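Local coordinates for protein putative ATPase, AAA family (Prochlorococcus marinus subsp. pastoris str. CCMP1986, PDB 3CTD) that forms the C-terminal part of a AAA ATPase of the RarA/MGS1/WRNIP1 subfamily, which probably acts as a DNA-dependent ATPase in responses to stalled replication, at residues 40-45 with 69-74; 95-100 with 113-118. The protein carries 1 engineered substitution. All blocks are in the same frame, centred on the assembly; numbering follows the deposited sequence.

Interaction 1: residues 40-45 with 69-74; sequences SAFIKS and NFIFRR
Phe42 and Ile43, neighbours on helix 36-47, reach across to Ile71 and Arg74 on helix 68-83, and these two pairs make up the contact between residues 40-45 and 69-74. Earlier in the segment, Ser40 and Ala41 belong to another interface: Ser40 OG is hydrogen-bonded to the backbone O of Leu151 of a second subunit, and Ala41 packs on the same Leu151. The Phe42 side chain faces the interior of its own subunit. CG lies anti to the backbone N (chi1 178°), which sends the ring out toward helix 68-83, where Phe42 CE2 meets CG2 of Ile71 at 4.0 Å. The methyl branch approaches the ring obliquely, the two side chains crossing at about a right angle. Both residues are buried, and Met61 of helix 51-63 also packs against Phe42. The join illustrates how an all-helical domain is assembled: a helix from the lid-type region of the AAA ATPase packs on one from the MgsA-type C-terminal region, and a small, mainly apolar contact joins the two. Ile43 follows. Its terminal CD1 comes to 4.0 Å from Arg74 CB and lies 3.9 Å from the Arg74 backbone O, so it touches the root of the arginine and not its charged end. Arg74 bends at chi2 (-65°), and its guanidinium sets one face over CZ of Phe70, offset toward the rim; Ile39 of helix 36-47 packs on the same arginine. Beyond Ile43, Lys44 turns to the second subunit and makes a cation-pi contact with Tyr158 of that chain, while Ser45 packs on Trp57 of helix 51-63.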
# COMPACT_ATOMS: atom_id res chain seq x y z
N SER B 40 21.03 16.43 -8.46
CA SER B 40 20.48 17.65 -7.86
C SER B 40 19.39 18.30 -8.74
O SER B 40 18.29 18.63 -8.28
CB SER B 40 21.63 18.63 -7.53
OG SER B 40 21.15 19.95 -7.38
N ALA B 41 19.67 18.45 -10.02
CA ALA B 41 18.65 19.02 -10.91
C ALA B 41 17.33 18.17 -11.01
O ALA B 41 16.20 18.70 -11.15
CB ALA B 41 19.28 19.27 -12.30
N PHE B 42 17.51 16.86 -10.93
CA PHE B 42 16.42 15.86 -10.87
C PHE B 42 15.51 16.08 -9.64
O PHE B 42 14.32 16.28 -9.76
CB PHE B 42 17.08 14.46 -10.82
CG PHE B 42 16.12 13.31 -10.70
CD1 PHE B 42 15.15 13.07 -11.71
CD2 PHE B 42 16.21 12.42 -9.60
CE1 PHE B 42 14.27 11.98 -11.61
CE2 PHE B 42 15.32 11.35 -9.49
CZ PHE B 42 14.34 11.12 -10.51
N ILE B 43 16.10 16.08 -8.46
CA ILE B 43 15.35 16.34 -7.26
C ILE B 43 14.75 17.75 -7.28
O ILE B 43 13.62 17.97 -6.83
CB ILE B 43 16.26 16.14 -6.03
CG1 ILE B 43 16.76 14.68 -6.01
CG2 ILE B 43 15.54 16.51 -4.74
CD1 ILE B 43 15.51 13.66 -6.02
N LYS B 44 15.47 18.74 -7.81
CA LYS B 44 14.88 20.06 -7.78
C LYS B 44 13.73 20.14 -8.73
O LYS B 44 12.75 20.75 -8.39
CB LYS B 44 15.89 21.17 -8.07
CG LYS B 44 17.13 21.06 -7.23
CD LYS B 44 17.95 22.35 -7.39
CE LYS B 44 19.31 22.24 -6.70
NZ LYS B 44 19.16 22.36 -5.26
N SER B 45 13.82 19.51 -9.90
CA SER B 45 12.65 19.48 -10.83
C SER B 45 11.41 18.80 -10.18
O SER B 45 10.26 19.21 -10.36
CB SER B 45 13.04 18.73 -12.13
OG SER B 45 14.33 19.11 -12.62
N ASN B 69 19.66 1.94 -8.01
CA ASN B 69 19.52 1.96 -6.53
C ASN B 69 19.81 3.33 -5.96
O ASN B 69 19.08 3.81 -5.08
CB ASN B 69 20.43 0.93 -5.86
CG ASN B 69 20.11 -0.49 -6.29
OD1 ASN B 69 18.95 -0.93 -6.19
ND2 ASN B 69 21.11 -1.19 -6.84
N PHE B 70 20.85 4.00 -6.46
CA PHE B 70 21.10 5.36 -6.05
C PHE B 70 19.91 6.29 -6.40
O PHE B 70 19.43 7.05 -5.56
CB PHE B 70 22.42 5.86 -6.61
CG PHE B 70 22.72 7.27 -6.28
CD1 PHE B 70 22.83 7.68 -4.97
CD2 PHE B 70 22.88 8.20 -7.29
CE1 PHE B 70 23.12 9.02 -4.65
CE2 PHE B 70 23.16 9.54 -6.99
CZ PHE B 70 23.29 9.95 -5.65
N ILE B 71 19.38 6.19 -7.60
CA ILE B 71 18.24 7.06 -7.97
C ILE B 71 17.04 6.78 -7.05
O ILE B 71 16.39 7.70 -6.57
CB ILE B 71 17.83 6.84 -9.44
CG1 ILE B 71 19.00 7.16 -10.39
CG2 ILE B 71 16.54 7.57 -9.76
CD1 ILE B 71 18.85 6.49 -11.77
N PHE B 72 16.75 5.51 -6.82
CA PHE B 72 15.65 5.12 -5.90
C PHE B 72 15.85 5.58 -4.45
O PHE B 72 14.87 5.84 -3.77
CB PHE B 72 15.39 3.62 -5.90
CG PHE B 72 14.43 3.20 -6.95
CD1 PHE B 72 13.14 3.74 -6.98
CD2 PHE B 72 14.81 2.31 -7.93
CE1 PHE B 72 12.24 3.37 -7.96
CE2 PHE B 72 13.91 1.94 -8.89
CZ PHE B 72 12.63 2.48 -8.92
N ARG B 73 17.10 5.70 -4.00
CA ARG B 73 17.37 6.23 -2.65
C ARG B 73 16.88 7.65 -2.54
O ARG B 73 16.15 7.99 -1.61
CB ARG B 73 18.86 6.17 -2.31
CG ARG B 73 19.27 5.00 -1.43
CD ARG B 73 20.80 4.93 -1.19
NE ARG B 73 21.17 3.68 -1.82
CZ ARG B 73 22.14 3.52 -2.70
NH1 ARG B 73 22.95 4.54 -3.02
NH2 ARG B 73 22.29 2.30 -3.22
N ARG B 74 17.28 8.47 -3.51
CA ARG B 74 16.88 9.86 -3.56
C ARG B 74 15.41 10.04 -3.78
O ARG B 74 14.84 10.97 -3.25
CB ARG B 74 17.68 10.63 -4.61
CG ARG B 74 19.13 10.84 -4.21
CD ARG B 74 19.38 11.74 -2.95
NE ARG B 74 20.80 11.64 -2.56
CZ ARG B 74 21.81 12.41 -3.02
NH1 ARG B 74 21.57 13.40 -3.89
NH2 ARG B 74 23.07 12.19 -2.61

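Interaction 2: residues 95-100 with 113-118; sequences QSCCDA and LSQASL
Cys97 of helix 90-104 meets Ala116 and Gln115 of helix 110-121, one small side chain set against two consecutive residues. The tight part is the meeting of Cys97 with Ala116, where Cys97 CB stands 3.7 Å from Ala116 CB and the CA atoms of the two residues are only 6.1 Å apart. Such an approach depends on small residues at the crossing point, as is common where helices of a bundle pack closely. The thiol carries the contact further: with SG beside the backbone N (chi1 -71°), the sulfur of Cys97 lies 3.8 Å from Ala116 CB and also 3.8 Å from Gln115 CG, and so spans both neighbours.

Toward Gln115 the contact thins out. Only CB and CG of its side chain touch the sulfur; beyond them the chain bends at chi2 (146°), and the residue also packs on Cys80 of a second subunit. Cys97 itself touches Ile91 of that subunit. Elsewhere on helix 90-104, the partly exposed Gln95 and Asp99 are linked by a weak hydrogen bond from Gln95 NE2 to Asp99 OD1; both also border other subunits and take no part in the crossing. Across the helices, methyl, methylene and thiol groups meet by van der Waals packing, so the hold at this point rests on close fit and burial and not on directional bonds.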
# COMPACT_ATOMS: atom_id res chain seq x y z
N GLN B 95 8.33 3.01 -2.95
CA GLN B 95 8.97 1.82 -2.42
C GLN B 95 8.58 0.62 -3.26
O GLN B 95 9.38 -0.25 -3.57
CB GLN B 95 8.63 1.60 -0.94
CG GLN B 95 9.10 0.25 -0.41
CD GLN B 95 10.60 0.13 -0.48
OE1 GLN B 95 11.34 1.07 -0.09
NE2 GLN B 95 11.09 -1.02 -0.96
N SER B 96 7.34 0.62 -3.66
CA SER B 96 6.83 -0.42 -4.50
C SER B 96 7.38 -0.39 -5.96
O SER B 96 7.57 -1.43 -6.56
CB SER B 96 5.30 -0.28 -4.47
OG SER B 96 4.69 -1.16 -5.36
N CYS B 97 7.61 0.80 -6.52
CA CYS B 97 8.40 0.98 -7.73
C CYS B 97 9.80 0.38 -7.58
O CYS B 97 10.24 -0.40 -8.44
CB CYS B 97 8.47 2.46 -8.09
SG CYS B 97 6.87 3.09 -8.68
N CYS B 98 10.48 0.72 -6.48
CA CYS B 98 11.79 0.15 -6.16
C CYS B 98 11.72 -1.40 -6.11
O CYS B 98 12.47 -2.10 -6.80
CB CYS B 98 12.35 0.79 -4.87
SG CYS B 98 13.99 0.18 -4.33
N ASP B 99 10.78 -1.96 -5.35
CA ASP B 99 10.62 -3.41 -5.38
C ASP B 99 10.30 -3.96 -6.77
O ASP B 99 10.74 -5.07 -7.14
CB ASP B 99 9.55 -3.89 -4.40
CG ASP B 99 9.90 -3.62 -3.01
OD1 ASP B 99 11.08 -3.41 -2.72
OD2 ASP B 99 9.00 -3.58 -2.18
N ALA B 100 9.52 -3.23 -7.55
CA ALA B 100 9.20 -3.75 -8.87
C ALA B 100 10.50 -3.79 -9.70
O ALA B 100 10.82 -4.80 -10.32
CB ALA B 100 8.14 -2.93 -9.52
N LEU B 113 11.17 3.50 -12.67
CA LEU B 113 11.88 4.75 -12.35
C LEU B 113 11.03 5.93 -12.77
O LEU B 113 10.77 6.88 -11.99
CB LEU B 113 13.25 4.78 -13.03
CG LEU B 113 14.37 3.91 -12.40
CD1 LEU B 113 15.59 3.61 -13.35
CD2 LEU B 113 14.85 4.44 -11.02
N SER B 114 10.55 5.85 -14.00
CA SER B 114 9.67 6.86 -14.53
C SER B 114 8.36 7.05 -13.74
O SER B 114 8.05 8.18 -13.37
CB SER B 114 9.41 6.55 -16.00
OG SER B 114 8.42 7.40 -16.45
N GLN B 115 7.60 5.98 -13.45
CA GLN B 115 6.40 6.12 -12.58
C GLN B 115 6.69 6.83 -11.24
O GLN B 115 5.98 7.76 -10.82
CB GLN B 115 5.77 4.78 -12.26
CG GLN B 115 4.70 4.85 -11.20
CD GLN B 115 3.56 3.85 -11.42
OE1 GLN B 115 3.50 3.22 -12.47
NE2 GLN B 115 2.69 3.67 -10.43
N ALA B 116 7.72 6.33 -10.54
CA ALA B 116 8.09 6.88 -9.26
C ALA B 116 8.45 8.37 -9.38
O ALA B 116 7.99 9.22 -8.59
CB ALA B 116 9.25 6.08 -8.68
N SER B 117 9.28 8.69 -10.36
CA SER B 117 9.69 10.06 -10.60
C SER B 117 8.51 10.96 -10.92
O SER B 117 8.31 11.99 -10.25
CB SER B 117 10.77 10.11 -11.69
OG SER B 117 11.82 9.22 -11.27
N LEU B 118 7.75 10.60 -11.93
CA LEU B 118 6.57 11.39 -12.33
C LEU B 118 5.60 11.59 -11.20
O LEU B 118 5.02 12.66 -11.03
CB LEU B 118 5.85 10.73 -13.52
CG LEU B 118 6.61 10.89 -14.85
CD1 LEU B 118 6.04 9.90 -15.85
CD2 LEU B 118 6.58 12.36 -15.37

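In the fold
Interaction 1 joins helix 36-47 to helix 68-83, interaction 2 joins helix 90-104 to helix 110-121, and their centres lie about 12 Å apart on the same side of the chain's centre. Interaction 2 is wholly buried and relies on small side chains; interaction 1 is partly buried, with larger side chains and an arginine at its margin. The two meet directly: Phe42 CZ packs on Ser117 OG at 3.2 Å, while Phe72, turned away from helix 36-47, fits against Leu113, Cys97 and Cys98. Helix 68-83 thus connects both pairs in one helical core, and each contact also borders the second subunit.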